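Local coordinates for septation protein imp2 (Schizosaccharomyces pombe, PDB 5C1F), which binds membrane phospholipids through its F-BAR domain, has membrane-tubulating activity, is required for normal septation and takes part in disassembly of the medial ring, at the interface of chains A and B. Numbering follows the deposited sequence. Chains: chain A/B, Septation protein imp2.

Contact 1: the interface of chains A and B. Residues chain A 260, 264, 299, 301; chain B 5-7, 209, 212.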
ATOM      1  N   VAL A 260      31.346   7.909  15.726  1.00 19.86           N
ATOM      2  CA  VAL A 260      32.468   8.738  15.295  1.00 20.09           C
ATOM      3  C   VAL A 260      33.775   8.185  15.862  1.00 39.76           C
ATOM      4  O   VAL A 260      34.793   8.140  15.173  1.00 36.76           O
ATOM      5  CB  VAL A 260      32.283  10.210  15.717  1.00 30.18           C
ATOM      6  CG1 VAL A 260      33.543  11.020  15.428  1.00 30.93           C
ATOM      7  CG2 VAL A 260      31.087  10.819  14.998  1.00 19.73           C
ATOM      8  N   ILE A 264      36.815   6.734  13.648  1.00 30.07           N
ATOM      9  CA  ILE A 264      38.196   7.167  13.812  1.00 33.17           C
ATOM     10  C   ILE A 264      39.139   5.967  13.896  1.00 32.05           C
ATOM     11  O   ILE A 264      40.156   5.929  13.207  1.00 38.29           O
ATOM     12  CB  ILE A 264      38.355   8.059  15.066  1.00 22.60           C
ATOM     13  CG1 ILE A 264      37.669   9.408  14.835  1.00 38.10           C
ATOM     14  CG2 ILE A 264      39.820   8.274  15.395  1.00 25.64           C
ATOM     15  CD1 ILE A 264      37.690  10.331  16.035  1.00 22.43           C
ATOM     16  N   PHE A 299      46.245  17.301  20.510  1.00 51.90           N
ATOM     17  CA  PHE A 299      45.362  18.459  20.548  1.00 50.88           C
ATOM     18  C   PHE A 299      44.105  18.190  21.368  1.00 53.90           C
ATOM     19  O   PHE A 299      43.749  17.039  21.623  1.00 51.74           O
ATOM     20  CB  PHE A 299      44.965  18.879  19.133  1.00 42.04           C
ATOM     21  CG  PHE A 299      46.129  19.101  18.219  1.00 37.55           C
ATOM     22  CD1 PHE A 299      46.914  20.237  18.335  1.00 40.71           C
ATOM     23  CD2 PHE A 299      46.438  18.176  17.236  1.00 37.77           C
ATOM     24  CE1 PHE A 299      47.989  20.444  17.490  1.00 42.66           C
ATOM     25  CE2 PHE A 299      47.510  18.376  16.388  1.00 39.59           C
ATOM     26  CZ  PHE A 299      48.286  19.512  16.515  1.00 43.82           C
ATOM     27  N   ARG A 301      39.953  18.723  21.466  1.00 53.39           N
ATOM     28  CA  ARG A 301      38.838  18.887  20.538  1.00 56.73           C
ATOM     29  C   ARG A 301      38.196  20.270  20.657  1.00 60.47           C
ATOM     30  O   ARG A 301      38.013  20.965  19.654  1.00 61.88           O
ATOM     31  CB  ARG A 301      37.787  17.799  20.771  1.00 57.81           C
ATOM     32  CG  ARG A 301      36.531  17.946  19.926  1.00 56.08           C
ATOM     33  CD  ARG A 301      36.756  17.481  18.490  1.00 49.61           C
ATOM     34  NE  ARG A 301      35.500  17.361  17.752  1.00 44.65           N
ATOM     35  CZ  ARG A 301      35.106  18.193  16.793  1.00 41.57           C
ATOM     36  NH1 ARG A 301      35.875  19.212  16.433  1.00 34.95           N
ATOM     37  NH2 ARG A 301      33.944  18.000  16.185  1.00 38.81           N
TER
ATOM     38  N   ASP B   5      42.852  13.285  23.121  1.00 76.24           N
ATOM     39  CA  ASP B   5      41.466  13.177  22.670  1.00 72.68           C
ATOM     40  C   ASP B   5      41.357  12.343  21.399  1.00 63.07           C
ATOM     41  O   ASP B   5      42.220  12.423  20.522  1.00 55.84           O
ATOM     42  CB  ASP B   5      40.863  14.564  22.423  1.00 75.36           C
ATOM     43  CG  ASP B   5      40.621  15.338  23.705  1.00 80.45           C
ATOM     44  OD1 ASP B   5      40.646  14.723  24.792  1.00 83.44           O
ATOM     45  OD2 ASP B   5      40.391  16.562  23.619  1.00 80.97           O
ATOM     46  N   LYS B   6      40.295  11.548  21.298  1.00 56.48           N
ATOM     47  CA  LYS B   6      40.043  10.783  20.081  1.00 48.56           C
ATOM     48  C   LYS B   6      39.233  11.628  19.102  1.00 39.96           C
ATOM     49  O   LYS B   6      38.000  11.619  19.110  1.00 31.56           O
ATOM     50  CB  LYS B   6      39.325   9.470  20.390  1.00 47.03           C
ATOM     51  CG  LYS B   6      39.067   8.618  19.151  1.00 49.24           C
ATOM     52  CD  LYS B   6      38.994   7.137  19.484  1.00 51.39           C
ATOM     53  CE  LYS B   6      40.362   6.581  19.840  1.00 52.58           C
ATOM     54  NZ  LYS B   6      40.308   5.108  20.067  1.00 52.03           N
ATOM     55  N   SER B   7      39.952  12.362  18.263  1.00 38.83           N
ATOM     56  CA  SER B   7      39.353  13.313  17.343  1.00 33.78           C
ATOM     57  C   SER B   7      40.024  13.198  15.987  1.00 35.74           C
ATOM     58  O   SER B   7      41.098  12.603  15.878  1.00 42.57           O
ATOM     59  CB  SER B   7      39.494  14.732  17.885  1.00 29.00           C
ATOM     60  OG  SER B   7      40.862  15.044  18.090  1.00 29.57           O
ATOM     61  N   ASP B 209      38.966  19.533  12.683  1.00 28.18           N
ATOM     62  CA  ASP B 209      37.886  19.859  13.603  1.00 31.33           C
ATOM     63  C   ASP B 209      36.604  20.189  12.850  1.00 33.63           C
ATOM     64  O   ASP B 209      35.511  19.825  13.282  1.00 29.79           O
ATOM     65  CB  ASP B 209      38.285  21.025  14.504  1.00 33.92           C
ATOM     66  CG  ASP B 209      39.134  20.587  15.673  1.00 40.45           C
ATOM     67  OD1 ASP B 209      38.835  19.524  16.255  1.00 37.97           O
ATOM     68  OD2 ASP B 209      40.102  21.301  16.012  1.00 45.70           O
ATOM     69  N   GLN B 212      35.227  16.930  11.279  1.00 22.66           N
ATOM     70  CA  GLN B 212      34.584  16.102  12.292  1.00 28.55           C
ATOM     71  C   GLN B 212      33.197  16.643  12.638  1.00 26.88           C
ATOM     72  O   GLN B 212      32.268  15.873  12.882  1.00 27.07           O
ATOM     73  CB  GLN B 212      35.441  16.005  13.551  1.00 24.50           C
ATOM     74  CG  GLN B 212      34.847  15.079  14.603  1.00 26.34           C
ATOM     75  CD  GLN B 212      35.745  14.903  15.806  1.00 29.62           C
ATOM     76  OE1 GLN B 212      36.941  15.188  15.750  1.00 30.62           O
ATOM     77  NE2 GLN B 212      35.170  14.433  16.907  1.00 26.05           N
TER
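A:Arg301, the last modelled residue of its chain, brings an extended C-terminal tail between the equally extended N-terminal stretch B:Asp5 to B:Ser7 and the long helix 162-253 of chain B. Its backbone N donates to B:Asp5 OD2 at 3.1 Å, using the carboxylate lone pair turned away from the other oxygen, although B:Asp5 is poorly ordered. The arginine side chain then reaches across to this helix. CG lies anti to the backbone N (chi1 175°) and the chain folds at chi2 (78°), which turns the guanidinium toward B:Asp209 and B:Gln212. NH1 carries the charge pairing: it forms a salt bridge with B:Asp209 OD1 at 3.0 Å, the two flat groups nearly parallel, and also donates to the backbone O of B:Asp209 at 3.2 Å. Both bonds are bent, with the acceptors tilted from the guanidinium plane. B:Gln212 comes from the opposite direction and lies over a guanidinium face, its OE1 3.3 Å above the plane toward the rim. Its NE2 approaches A:Arg301 NE, but as built both are donors and no bond can form; a flipped amide would present an acceptor to NE. Beside this, A:Ile264 on helix 256-267 sets CD1 3.7 Å from B:Ser7 CA, while its CG2 lies against B:Lys6 CG. The site joins the end of the modelled tail of one F-BAR protomer to its partner, and probably helps hold the partner's N-terminal segment between tail and helix 256-267.

Contact 2: the interface of chains A and B. Residues chain A 54-55, 58, 61; chain B 40, 43-44, 47.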
ATOM      1  N   ARG A  54       5.784  -4.363  -4.826  1.00 20.37           N
ATOM      2  CA  ARG A  54       6.713  -3.263  -5.050  1.00 20.47           C
ATOM      3  C   ARG A  54       7.539  -2.974  -3.796  1.00 22.86           C
ATOM      4  O   ARG A  54       8.732  -2.680  -3.885  1.00 25.72           O
ATOM      5  CB  ARG A  54       5.964  -2.005  -5.494  1.00 20.56           C
ATOM      6  CG  ARG A  54       5.298  -2.122  -6.860  1.00 21.67           C
ATOM      7  CD  ARG A  54       4.850  -0.764  -7.376  1.00 22.08           C
ATOM      8  NE  ARG A  54       5.975   0.155  -7.531  1.00 36.15           N
ATOM      9  CZ  ARG A  54       5.861   1.428  -7.904  1.00 40.54           C
ATOM     10  NH1 ARG A  54       4.666   1.942  -8.162  1.00 38.59           N
ATOM     11  NH2 ARG A  54       6.944   2.188  -8.018  1.00 41.93           N
ATOM     12  N   MET A  55       6.906  -3.069  -2.631  1.00 18.77           N
ATOM     13  CA  MET A  55       7.595  -2.802  -1.375  1.00 18.12           C
ATOM     14  C   MET A  55       8.658  -3.864  -1.102  1.00 32.48           C
ATOM     15  O   MET A  55       9.727  -3.560  -0.566  1.00 18.25           O
ATOM     16  CB  MET A  55       6.600  -2.735  -0.218  1.00 20.25           C
ATOM     17  CG  MET A  55       7.187  -2.155   1.056  1.00 26.38           C
ATOM     18  SD  MET A  55       5.945  -1.937   2.340  1.00 34.73           S
ATOM     19  CE  MET A  55       4.784  -0.865   1.502  1.00 45.41           C
ATOM     20  N   LEU A  58      11.624  -3.196  -3.337  1.00 28.84           N
ATOM     21  CA  LEU A  58      12.373  -2.087  -2.763  1.00 27.11           C
ATOM     22  C   LEU A  58      13.288  -2.556  -1.638  1.00 33.76           C
ATOM     23  O   LEU A  58      14.387  -2.033  -1.460  1.00 33.58           O
ATOM     24  CB  LEU A  58      11.414  -1.012  -2.249  1.00 25.32           C
ATOM     25  CG  LEU A  58      12.029   0.140  -1.453  1.00 28.87           C
ATOM     26  CD1 LEU A  58      13.023   0.916  -2.303  1.00 25.14           C
ATOM     27  CD2 LEU A  58      10.945   1.059  -0.912  1.00 29.30           C
ATOM     28  N   THR A  61      16.880  -3.786  -2.239  1.00 36.15           N
ATOM     29  CA  THR A  61      17.881  -2.798  -2.601  1.00 37.50           C
ATOM     30  C   THR A  61      19.183  -3.088  -1.879  1.00 28.07           C
ATOM     31  O   THR A  61      19.200  -3.297  -0.669  1.00 28.42           O
ATOM     32  CB  THR A  61      17.420  -1.365  -2.276  1.00 38.97           C
ATOM     33  OG1 THR A  61      16.244  -1.060  -3.037  1.00 42.52           O
ATOM     34  CG2 THR A  61      18.510  -0.360  -2.620  1.00 33.87           C
TER
ATOM     35  N   PHE B  40      16.331   5.394  -2.435  1.00 24.48           N
ATOM     36  CA  PHE B  40      15.508   4.443  -1.696  1.00 26.93           C
ATOM     37  C   PHE B  40      14.160   5.058  -1.318  1.00 26.38           C
ATOM     38  O   PHE B  40      13.109   4.465  -1.562  1.00 19.80           O
ATOM     39  CB  PHE B  40      16.237   3.957  -0.439  1.00 26.34           C
ATOM     40  CG  PHE B  40      15.474   2.916   0.342  1.00 21.05           C
ATOM     41  CD1 PHE B  40      14.596   3.285   1.350  1.00 18.78           C
ATOM     42  CD2 PHE B  40      15.637   1.568   0.066  1.00 19.08           C
ATOM     43  CE1 PHE B  40      13.890   2.329   2.066  1.00 23.61           C
ATOM     44  CE2 PHE B  40      14.936   0.604   0.781  1.00 22.35           C
ATOM     45  CZ  PHE B  40      14.062   0.987   1.780  1.00 17.43           C
ATOM     46  N   GLU B  43      11.732   5.856  -4.299  1.00 29.46           N
ATOM     47  CA  GLU B  43      10.943   4.705  -4.709  1.00 23.13           C
ATOM     48  C   GLU B  43       9.832   4.444  -3.699  1.00 21.45           C
ATOM     49  O   GLU B  43       8.698   4.145  -4.078  1.00 21.69           O
ATOM     50  CB  GLU B  43      11.830   3.466  -4.868  1.00 27.25           C
ATOM     51  CG  GLU B  43      11.074   2.179  -5.189  1.00 33.90           C
ATOM     52  CD  GLU B  43      10.329   2.235  -6.514  1.00 44.59           C
ATOM     53  OE1 GLU B  43      10.670   3.088  -7.363  1.00 49.07           O
ATOM     54  OE2 GLU B  43       9.399   1.421  -6.708  1.00 46.39           O
ATOM     55  N   ARG B  44      10.158   4.575  -2.416  1.00 20.14           N
ATOM     56  CA  ARG B  44       9.187   4.342  -1.352  1.00 23.61           C
ATOM     57  C   ARG B  44       8.038   5.343  -1.423  1.00 24.44           C
ATOM     58  O   ARG B  44       6.873   4.978  -1.253  1.00 27.21           O
ATOM     59  CB  ARG B  44       9.862   4.413   0.018  1.00 22.10           C
ATOM     60  CG  ARG B  44       8.924   4.139   1.183  1.00 16.83           C
ATOM     61  CD  ARG B  44       8.210   2.800   1.025  1.00 22.79           C
ATOM     62  NE  ARG B  44       7.277   2.554   2.121  1.00 21.64           N
ATOM     63  CZ  ARG B  44       6.013   2.966   2.134  1.00 26.40           C
ATOM     64  NH1 ARG B  44       5.522   3.645   1.105  1.00 16.62           N
ATOM     65  NH2 ARG B  44       5.236   2.698   3.177  1.00 22.09           N
ATOM     66  N   ILE B  47       5.927   4.377  -4.577  1.00 22.05           N
ATOM     67  CA  ILE B  47       5.037   3.267  -4.257  1.00 26.41           C
ATOM     68  C   ILE B  47       3.797   3.764  -3.524  1.00 20.70           C
ATOM     69  O   ILE B  47       2.678   3.340  -3.811  1.00 21.01           O
ATOM     70  CB  ILE B  47       5.754   2.207  -3.388  1.00 26.08           C
ATOM     71  CG1 ILE B  47       6.879   1.536  -4.178  1.00 24.52           C
ATOM     72  CG2 ILE B  47       4.774   1.160  -2.891  1.00 25.90           C
ATOM     73  CD1 ILE B  47       7.748   0.636  -3.331  1.00 28.34           C
TER
HETATM   74  O   HOH W   1       9.871  -1.404  -5.881  1.00 26.32           O
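This is an antiparallel helix-to-helix interface in the F-BAR dimer, where A:Arg54, A:Met55 and A:Leu58 pack on B:Phe40, B:Glu43, B:Arg44 and B:Ile47 and help hold the two protomers together. A:Leu58 is the wedge. One methyl, CD1, sits over a face of the B:Phe40 ring, 3.9 Å from its centroid and displaced toward the rim, in a CH-pi contact; the other, CD2, drops onto B:Arg44 CB at 3.6 Å. Chi1 of 172° carries the branch point toward chain B, and chi2 of 61° sends the methyls to their separate partners. At one flank A:Arg54 NH2 forms a salt bridge with B:Glu43 OE2 at 2.9 Å, approaching on the syn side but 33° out of the carboxylate plane. The carboxylate is brought round by a bend at chi2 of B:Glu43. A water adds a second link, lying 2.6 Å from A:Arg54 O and 3.0 Å from B:Glu43 OE2. B:Ile47 runs past A:Arg54 in the opposite direction, placing CG1 over a guanidinium face and CD1 3.9 Å from A:Arg54 CB. On the other flank A:Met55 CE rests loosely above the B:Arg44 guanidinium. A:Thr61 OG1 donates to A:Leu58 O at 2.6 Å just where the helix finishes. The patch thus lies at the C-terminal end of helix 18-59 of chain A, against the later half of helix 18-58 of chain B, near the middle of the elongated dimer.

Contact 3: the interface of chains A and B. Residues chain A 298-300; chain B 9-10, 13, 201, 205.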
ATOM      1  N   ASN A 298      48.515  15.733  19.943  1.00 48.08           N
ATOM      2  CA  ASN A 298      48.008  15.838  21.306  1.00 54.57           C
ATOM      3  C   ASN A 298      47.115  17.061  21.485  1.00 55.27           C
ATOM      4  O   ASN A 298      47.210  17.775  22.486  1.00 61.68           O
ATOM      5  CB  ASN A 298      49.178  15.885  22.296  1.00 61.46           C
ATOM      6  CG  ASN A 298      48.761  15.549  23.716  1.00 66.18           C
ATOM      7  OD1 ASN A 298      47.813  14.795  23.938  1.00 64.28           O
ATOM      8  ND2 ASN A 298      49.474  16.108  24.687  1.00 69.49           N
ATOM      9  N   PHE A 299      46.245  17.301  20.510  1.00 51.90           N
ATOM     10  CA  PHE A 299      45.362  18.459  20.548  1.00 50.88           C
ATOM     11  C   PHE A 299      44.105  18.190  21.368  1.00 53.90           C
ATOM     12  O   PHE A 299      43.749  17.039  21.623  1.00 51.74           O
ATOM     13  CB  PHE A 299      44.965  18.879  19.133  1.00 42.04           C
ATOM     14  CG  PHE A 299      46.129  19.101  18.219  1.00 37.55           C
ATOM     15  CD1 PHE A 299      46.914  20.237  18.335  1.00 40.71           C
ATOM     16  CD2 PHE A 299      46.438  18.176  17.236  1.00 37.77           C
ATOM     17  CE1 PHE A 299      47.989  20.444  17.490  1.00 42.66           C
ATOM     18  CE2 PHE A 299      47.510  18.376  16.388  1.00 39.59           C
ATOM     19  CZ  PHE A 299      48.286  19.512  16.515  1.00 43.82           C
ATOM     20  N   GLN A 300      43.444  19.266  21.781  1.00 56.69           N
ATOM     21  CA  GLN A 300      42.140  19.177  22.425  1.00 59.54           C
ATOM     22  C   GLN A 300      41.046  19.481  21.406  1.00 56.00           C
ATOM     23  O   GLN A 300      41.201  20.381  20.580  1.00 57.80           O
ATOM     24  CB  GLN A 300      42.054  20.139  23.615  1.00 64.96           C
ATOM     25  CG  GLN A 300      42.932  19.760  24.799  1.00 72.14           C
ATOM     26  CD  GLN A 300      42.366  18.604  25.603  1.00 77.12           C
ATOM     27  OE1 GLN A 300      41.156  18.379  25.624  1.00 78.14           O
ATOM     28  NE2 GLN A 300      43.243  17.865  26.272  1.00 77.95           N
TER
ATOM     29  N   SER B   9      41.484  15.485  14.521  1.00 28.21           N
ATOM     30  CA  SER B   9      42.694  16.297  14.608  1.00 32.71           C
ATOM     31  C   SER B   9      43.904  15.523  15.132  1.00 29.91           C
ATOM     32  O   SER B   9      45.042  15.957  14.962  1.00 38.28           O
ATOM     33  CB  SER B   9      42.441  17.515  15.498  1.00 31.96           C
ATOM     34  OG  SER B   9      42.126  17.118  16.822  1.00 35.11           O
ATOM     35  N   ASN B  10      43.662  14.380  15.764  1.00 36.98           N
ATOM     36  CA  ASN B  10      44.752  13.607  16.349  1.00 34.79           C
ATOM     37  C   ASN B  10      45.003  12.284  15.638  1.00 35.07           C
ATOM     38  O   ASN B  10      45.929  11.555  15.992  1.00 37.79           O
ATOM     39  CB  ASN B  10      44.473  13.339  17.831  1.00 33.33           C
ATOM     40  CG  ASN B  10      44.688  14.565  18.698  1.00 31.32           C
ATOM     41  OD1 ASN B  10      45.554  15.389  18.422  1.00 32.10           O
ATOM     42  ND2 ASN B  10      43.897  14.688  19.757  1.00 37.30           N
ATOM     43  N   TRP B  13      46.794  11.924  10.257  1.00 35.31           N
ATOM     44  CA  TRP B  13      48.055  12.426   9.747  1.00 35.50           C
ATOM     45  C   TRP B  13      48.674  11.403   8.800  1.00 41.64           C
ATOM     46  O   TRP B  13      48.047  11.014   7.813  1.00 40.79           O
ATOM     47  CB  TRP B  13      48.994  12.761  10.903  1.00 32.82           C
ATOM     48  CG  TRP B  13      48.423  13.818  11.797  1.00 32.47           C
ATOM     49  CD1 TRP B  13      47.706  13.624  12.940  1.00 36.38           C
ATOM     50  CD2 TRP B  13      48.495  15.238  11.606  1.00 32.99           C
ATOM     51  NE1 TRP B  13      47.337  14.833  13.481  1.00 34.76           N
ATOM     52  CE2 TRP B  13      47.809  15.841  12.680  1.00 32.62           C
ATOM     53  CE3 TRP B  13      49.081  16.058  10.634  1.00 33.92           C
ATOM     54  CZ2 TRP B  13      47.691  17.226  12.810  1.00 33.17           C
ATOM     55  CZ3 TRP B  13      48.962  17.433  10.765  1.00 34.43           C
ATOM     56  CH2 TRP B  13      48.273  18.002  11.845  1.00 34.06           C
ATOM     57  N   THR B 201      50.408  22.220   9.958  1.00 37.24           N
ATOM     58  CA  THR B 201      49.989  21.479  11.142  1.00 35.97           C
ATOM     59  C   THR B 201      48.828  22.169  11.854  1.00 38.43           C
ATOM     60  O   THR B 201      47.828  21.535  12.189  1.00 39.64           O
ATOM     61  CB  THR B 201      51.153  21.312  12.135  1.00 36.32           C
ATOM     62  OG1 THR B 201      52.247  20.648  11.487  1.00 42.46           O
ATOM     63  CG2 THR B 201      50.709  20.506  13.345  1.00 32.58           C
ATOM     64  N   ARG B 205      44.770  20.724  11.543  1.00 34.30           N
ATOM     65  CA  ARG B 205      44.038  20.349  12.749  1.00 42.11           C
ATOM     66  C   ARG B 205      42.730  21.137  12.793  1.00 43.66           C
ATOM     67  O   ARG B 205      41.700  20.622  13.231  1.00 42.64           O
ATOM     68  CB  ARG B 205      44.885  20.570  14.022  1.00 45.66           C
ATOM     69  CG  ARG B 205      44.827  21.960  14.670  1.00 53.49           C
ATOM     70  CD  ARG B 205      43.629  22.123  15.624  1.00 58.18           C
ATOM     71  NE  ARG B 205      43.934  21.793  17.011  1.00 63.86           N
ATOM     72  CZ  ARG B 205      44.133  22.699  17.961  1.00 68.89           C
ATOM     73  NH1 ARG B 205      44.402  22.316  19.203  1.00 69.63           N
ATOM     74  NH2 ARG B 205      44.062  23.992  17.667  1.00 71.56           N
TER
HETATM   75  O   HOH W   2      41.399  19.638  17.804  1.00 47.63           O
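A:Phe299 is gripped by B:Asn10 through its backbone and by B:Arg205 through its ring, as the modelled C-terminal tail of chain A packs its phenyl group between helices 8-11 and 162-253 of chain B in the F-BAR dimer. The carboxamide of B:Asn10 pairs with it as a strand would: OD1 accepts from A:Phe299 N at 2.9 Å, in the carbonyl plane and on a lone pair, while ND2 donates to A:Phe299 O at 3.0 Å. Both bonds are nearly straight, which fixes the rotation of the amide. Amide and ring planes are nearly parallel, 6° apart, but offset, the amide lying beside the ring and not over it. A leucine in place of B:Asn10 would probably leave A:Phe299 N and O without these mates and the backbone there freer to shift. B:Arg205 lies on one ring face with its CB toward the rim, and its guanidinium, steeply inclined to the ring, brings NH1 to 3.4 Å from A:Phe299 CD1. Its CG stands between the backbone N and the carbonyl carbon (chi1 88°), and bends at chi2 and chi3 lead the chain along that face. B:Thr201 CG2 and B:Trp13 CZ2 border the far end, the latter 3.8 Å from A:Phe299 CE2. Further out, B:Trp13 NE1 donates to B:Ser9 O at 3.0 Å, probably steadying the carbonyl whose oxygen lies near ring atom CD2. A water also bridges the chains, 2.8 Å from B:Ser9 OG and 2.9 Å from A:Gln300 O.

Contacts 1 and 3 are neighbours, their C-alpha centres about 8 Å apart; both include A:Phe299 and use the C-terminal tail of chain A against the N-terminal region and helix 162-253 of chain B. Together they probably act as one clasp. Contact 2 lies about 37 Å from contact 1 and 43 Å from contact 3, centre to centre of their C-alpha atoms, near the middle of the dimer, and joins the helices beginning at residue 18. The two-fold symmetry repeats every contact with the chains exchanged, so a helical core is supplemented by a tail clasp toward each side, probably helping to hold the two protomers together in the elongated dimer.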